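PDB 4O9D: Rik1-associated factor 1 from Schizosaccharomyces pombe, which belongs to the Clr4 methyltransferase complex, which ubiquitylates and methylates histone H3 to establish heterochromatin, and is represented here by the protein's WD-repeat beta-propeller part. Local coordinates for residues Ala169-Pro174 and Ala216-Ser221; Ser184-Ser189 and Asp197-Gly202. One frame throughout, in Å; residues are numbered along the deposited sequence.

Contact 1 (Ala169-Pro174 and Ala216-Ser221); sequences ANLIYP and ALFDAS. With EDO (1,2-ethanediol), chain F.
F218 lays one ring face against L171 CB and its rim against the backbone from I172 to Y173, and its ring carries most of this apolar contact between two neighbouring blades of the propeller. From the backbone the side chain starts with CB, which L171 CD2 approaches. CG, beside the backbone N and anti to the carbonyl carbon (chi1 -72°), lies on the side of that same L171 CD2. CD2 then meets L171 CB and CD2, both at 3.9 Å. L171 CB stands over one ring face, 4.0 Å from the centroid and 16° off the normal, a CH-pi contact displaced toward the rim. Further out, CE2 reaches the peptide that follows, 3.4 Å from I172 N. CZ ends beside Y173, 3.9 Å from its CB. Y173 CD2 lies 3.8 Å from A216 CB. An alanine in place of F218 would probably open a gap between L171 and Y173 and leave L171 CB without its aromatic face. N170 OD1 accepts a 2.8 Å hydrogen bond from O2 of an ethanediol, probably from the crystallisation liquor. No hydrogen bond joins the two segments: strand 165-171 is the last of its sheet, hydrogen-bonded to strand 153-158, while strand 214-219 lies between 198-204 and 224-228 in the next, where F225 stacks on Y173, the N-cap residue of helix 174-178.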
# COMPACT_ATOMS: atom_id res chain seq x y z
N ALA A 169 7.36 -12.59 -16.95
CA ALA A 169 8.22 -11.71 -17.73
C ALA A 169 9.02 -10.83 -16.79
O ALA A 169 8.48 -10.32 -15.80
CB ALA A 169 7.38 -10.83 -18.69
N ASN A 170 10.30 -10.64 -17.10
CA ASN A 170 11.19 -9.86 -16.26
C ASN A 170 11.18 -8.41 -16.74
O ASN A 170 11.20 -8.16 -17.97
CB ASN A 170 12.63 -10.39 -16.32
CG ASN A 170 12.78 -11.77 -15.71
OD1 ASN A 170 11.95 -12.21 -14.92
ND2 ASN A 170 13.86 -12.44 -16.06
N LEU A 171 11.10 -7.48 -15.79
CA LEU A 171 11.23 -6.06 -16.09
C LEU A 171 12.58 -5.59 -15.54
O LEU A 171 12.77 -5.45 -14.32
CB LEU A 171 10.08 -5.25 -15.44
CG LEU A 171 8.63 -5.64 -15.79
CD1 LEU A 171 7.62 -4.86 -14.90
CD2 LEU A 171 8.34 -5.43 -17.26
N ILE A 172 13.49 -5.31 -16.47
CA ILE A 172 14.91 -5.17 -16.17
C ILE A 172 15.36 -3.78 -16.57
O ILE A 172 15.14 -3.37 -17.70
CB ILE A 172 15.73 -6.27 -16.95
CG1 ILE A 172 15.33 -7.67 -16.49
CG2 ILE A 172 17.23 -6.10 -16.78
CD1 ILE A 172 15.98 -8.78 -17.31
N TYR A 173 15.94 -3.04 -15.63
CA TYR A 173 16.50 -1.73 -15.95
C TYR A 173 17.97 -1.87 -15.58
O TYR A 173 18.33 -1.74 -14.41
CB TYR A 173 15.79 -0.62 -15.16
CG TYR A 173 16.34 0.79 -15.32
CD1 TYR A 173 17.29 1.10 -16.28
CD2 TYR A 173 15.90 1.82 -14.48
CE1 TYR A 173 17.78 2.40 -16.42
CE2 TYR A 173 16.38 3.11 -14.59
CZ TYR A 173 17.31 3.40 -15.56
OH TYR A 173 17.79 4.68 -15.67
N PRO A 174 18.82 -2.21 -16.57
CA PRO A 174 20.20 -2.60 -16.29
C PRO A 174 20.99 -1.58 -15.48
O PRO A 174 21.74 -1.99 -14.59
CB PRO A 174 20.82 -2.77 -17.69
CG PRO A 174 19.67 -3.04 -18.59
CD PRO A 174 18.51 -2.26 -18.01
N ALA A 216 11.28 4.61 -13.03
CA ALA A 216 11.35 4.18 -14.44
C ALA A 216 10.00 3.73 -14.99
O ALA A 216 9.06 3.43 -14.23
CB ALA A 216 12.36 3.06 -14.61
N LEU A 217 9.90 3.66 -16.32
CA LEU A 217 8.68 3.22 -16.96
C LEU A 217 8.95 2.03 -17.87
O LEU A 217 9.98 1.99 -18.54
CB LEU A 217 8.11 4.35 -17.81
CG LEU A 217 6.66 4.19 -18.28
CD1 LEU A 217 5.63 4.28 -17.11
CD2 LEU A 217 6.35 5.23 -19.39
N PHE A 218 8.01 1.08 -17.89
CA PHE A 218 8.10 -0.10 -18.77
C PHE A 218 6.81 -0.25 -19.60
O PHE A 218 5.73 0.17 -19.18
CB PHE A 218 8.30 -1.36 -17.93
CG PHE A 218 9.67 -1.49 -17.31
CD1 PHE A 218 9.99 -0.81 -16.13
CD2 PHE A 218 10.63 -2.30 -17.89
CE1 PHE A 218 11.25 -0.94 -15.56
CE2 PHE A 218 11.88 -2.43 -17.34
CZ PHE A 218 12.21 -1.75 -16.17
N ASP A 219 6.91 -0.84 -20.79
CA ASP A 219 5.71 -1.20 -21.55
C ASP A 219 5.26 -2.60 -21.12
O ASP A 219 6.07 -3.54 -21.10
CB ASP A 219 6.01 -1.18 -23.06
CG ASP A 219 4.81 -1.57 -23.88
OD1 ASP A 219 3.85 -0.78 -23.92
OD2 ASP A 219 4.81 -2.69 -24.45
N ALA A 220 3.99 -2.76 -20.76
CA ALA A 220 3.56 -4.06 -20.22
C ALA A 220 3.38 -5.16 -21.27
O ALA A 220 3.65 -6.30 -20.98
CB ALA A 220 2.27 -3.94 -19.38
N SER A 221 2.90 -4.84 -22.46
CA SER A 221 2.69 -5.93 -23.44
C SER A 221 4.02 -6.47 -24.00
O SER A 221 4.12 -7.65 -24.32
CB SER A 221 1.71 -5.52 -24.54
OG SER A 221 2.08 -4.30 -25.14
C1 EDO F . 11.42 -16.28 -16.87
O1 EDO F . 12.56 -16.22 -16.01
C2 EDO F . 10.66 -14.97 -16.68
O2 EDO F . 10.64 -14.65 -15.28

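Contact 2 (Ser184-Ser189 and Asp197-Gly202); sequences SLIEFS and DKVIIG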
# COMPACT_ATOMS: atom_id res chain seq x y z
N SER A 184 11.06 -1.24 -5.28
CA SER A 184 10.21 -1.23 -4.09
C SER A 184 8.79 -0.66 -4.27
O SER A 184 7.99 -0.75 -3.34
CB SER A 184 10.92 -0.46 -2.97
OG SER A 184 12.13 -1.11 -2.60
N LEU A 185 8.49 -0.06 -5.42
CA LEU A 185 7.15 0.49 -5.70
C LEU A 185 6.74 0.08 -7.08
O LEU A 185 7.58 0.01 -7.97
CB LEU A 185 7.17 2.02 -5.63
CG LEU A 185 7.78 2.52 -4.32
CD1 LEU A 185 8.15 4.01 -4.43
CD2 LEU A 185 6.81 2.25 -3.21
N ILE A 186 5.44 -0.12 -7.31
CA ILE A 186 5.02 -0.54 -8.66
C ILE A 186 3.55 -0.23 -8.88
O ILE A 186 2.72 -0.42 -7.98
CB ILE A 186 5.36 -2.05 -8.88
CG1 ILE A 186 5.61 -2.37 -10.37
CG2 ILE A 186 4.26 -2.99 -8.28
CD1 ILE A 186 6.40 -3.69 -10.58
N GLU A 187 3.22 0.30 -10.07
CA GLU A 187 1.83 0.60 -10.43
C GLU A 187 1.63 0.44 -11.95
O GLU A 187 2.52 0.74 -12.75
CB GLU A 187 1.45 2.06 -10.06
CG GLU A 187 1.68 2.48 -8.61
CD GLU A 187 0.58 2.02 -7.64
OE1 GLU A 187 0.90 1.87 -6.42
OE2 GLU A 187 -0.59 1.84 -8.08
N PHE A 188 0.45 -0.01 -12.35
CA PHE A 188 0.07 0.07 -13.75
C PHE A 188 -0.49 1.43 -14.12
O PHE A 188 -1.04 2.12 -13.27
CB PHE A 188 -0.99 -0.99 -14.06
CG PHE A 188 -0.44 -2.39 -14.16
CD1 PHE A 188 0.16 -2.82 -15.34
CD2 PHE A 188 -0.54 -3.28 -13.10
CE1 PHE A 188 0.67 -4.15 -15.46
CE2 PHE A 188 -0.05 -4.59 -13.21
CZ PHE A 188 0.55 -5.02 -14.40
N SER A 189 -0.40 1.79 -15.40
CA SER A 189 -0.95 3.05 -15.86
C SER A 189 -1.47 2.93 -17.30
O SER A 189 -0.77 2.40 -18.16
CB SER A 189 0.13 4.13 -15.77
OG SER A 189 -0.32 5.39 -16.23
N ASP A 197 -1.19 -0.41 -21.63
CA ASP A 197 -0.68 -0.54 -20.26
C ASP A 197 0.81 -0.28 -20.13
O ASP A 197 1.62 -0.85 -20.87
CB ASP A 197 -0.97 -1.94 -19.70
CG ASP A 197 -2.42 -2.10 -19.24
OD1 ASP A 197 -3.26 -1.24 -19.59
OD2 ASP A 197 -2.71 -3.08 -18.53
N LYS A 198 1.19 0.57 -19.18
CA LYS A 198 2.60 0.76 -18.83
C LYS A 198 2.76 0.42 -17.34
O LYS A 198 1.77 0.40 -16.60
CB LYS A 198 3.04 2.21 -19.09
CG LYS A 198 2.71 2.77 -20.49
CD LYS A 198 3.50 2.02 -21.58
CE LYS A 198 3.11 2.49 -22.99
NZ LYS A 198 4.15 2.13 -24.02
N VAL A 199 3.99 0.17 -16.92
CA VAL A 199 4.30 -0.24 -15.56
C VAL A 199 5.31 0.77 -15.05
O VAL A 199 6.37 0.96 -15.65
CB VAL A 199 4.93 -1.64 -15.52
CG1 VAL A 199 5.25 -2.07 -14.07
CG2 VAL A 199 4.00 -2.64 -16.22
N ILE A 200 4.96 1.43 -13.95
CA ILE A 200 5.85 2.38 -13.31
C ILE A 200 6.57 1.64 -12.19
O ILE A 200 5.93 0.95 -11.39
CB ILE A 200 5.03 3.56 -12.70
CG1 ILE A 200 4.18 4.24 -13.78
CG2 ILE A 200 5.94 4.53 -12.00
CD1 ILE A 200 2.90 4.97 -13.17
N ILE A 201 7.89 1.75 -12.12
CA ILE A 201 8.62 1.14 -11.02
C ILE A 201 9.48 2.16 -10.26
O ILE A 201 10.25 2.92 -10.85
CB ILE A 201 9.57 0.05 -11.50
CG1 ILE A 201 8.80 -1.02 -12.28
CG2 ILE A 201 10.31 -0.59 -10.31
CD1 ILE A 201 9.64 -2.22 -12.62
N GLY A 202 9.39 2.12 -8.94
CA GLY A 202 10.17 3.04 -8.12
C GLY A 202 11.26 2.25 -7.45
O GLY A 202 11.00 1.15 -6.96
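The two strands of a beta hairpin in one propeller blade, 182-189 and 198-204, pair antiparallel, their short axes approaching to 4.5 Å. L185-G202, E187-I200 and S189-K198 are hydrogen-bonded pairs; I186-I201 and F188-V199 are non-hydrogen-bonded ones. At one end S184 and L185 both face G202 in a classic beta bulge: G202 O takes S184 N at 2.9 Å, nearly along the C=O axis, and L185 N at 3.2 Å. G202 N returns a bond to L185 O from above that carbonyl's plane. In the middle, I200 N to E187 O is short and nearly straight, 2.8 Å and 172°. I186, F188, V199 and I201 share one face of the sheet. I186 CG1, anti to the backbone N (chi1 -151°), meets V199 CG1 at 3.7 Å and I201 CG1 at 4.0 Å. V199 CG2 packs 3.7 Å from F188 CE1, these two side chains running side by side. On the other face, S189 CB touches I200 CD1 at 3.9 Å. Polar tips turn to partners outside the two segments: S189 OG to Y268, S184 OG to D204 and H134. The chemistry thus divides: backbone bonds set the register, and packed apolar side chains cover the face that I186 and F188 present to strand 144-148 of the preceding blade.

Followed from the N terminus, the chain leaves one four-stranded sheet through 169-174, passes helix 174-178 and enters the next sheet at 184-189. Contact 2 closes the short loop to 197-202; strand 214-219 then brings 216-221 back to 169-174, so contact 1 closes a wider loop in which contact 2 is nested. Contact 1 joins successive propeller blades, and contact 2 builds the inner hairpin of the second. They meet where strands 198-204 and 214-219 run as neighbours: F218 N lies 2.8 Å from V199 O, a probable hydrogen bond, F218 CE1 packs on I201 CD1, and D219 OD1 forms a salt bridge with K198 NZ.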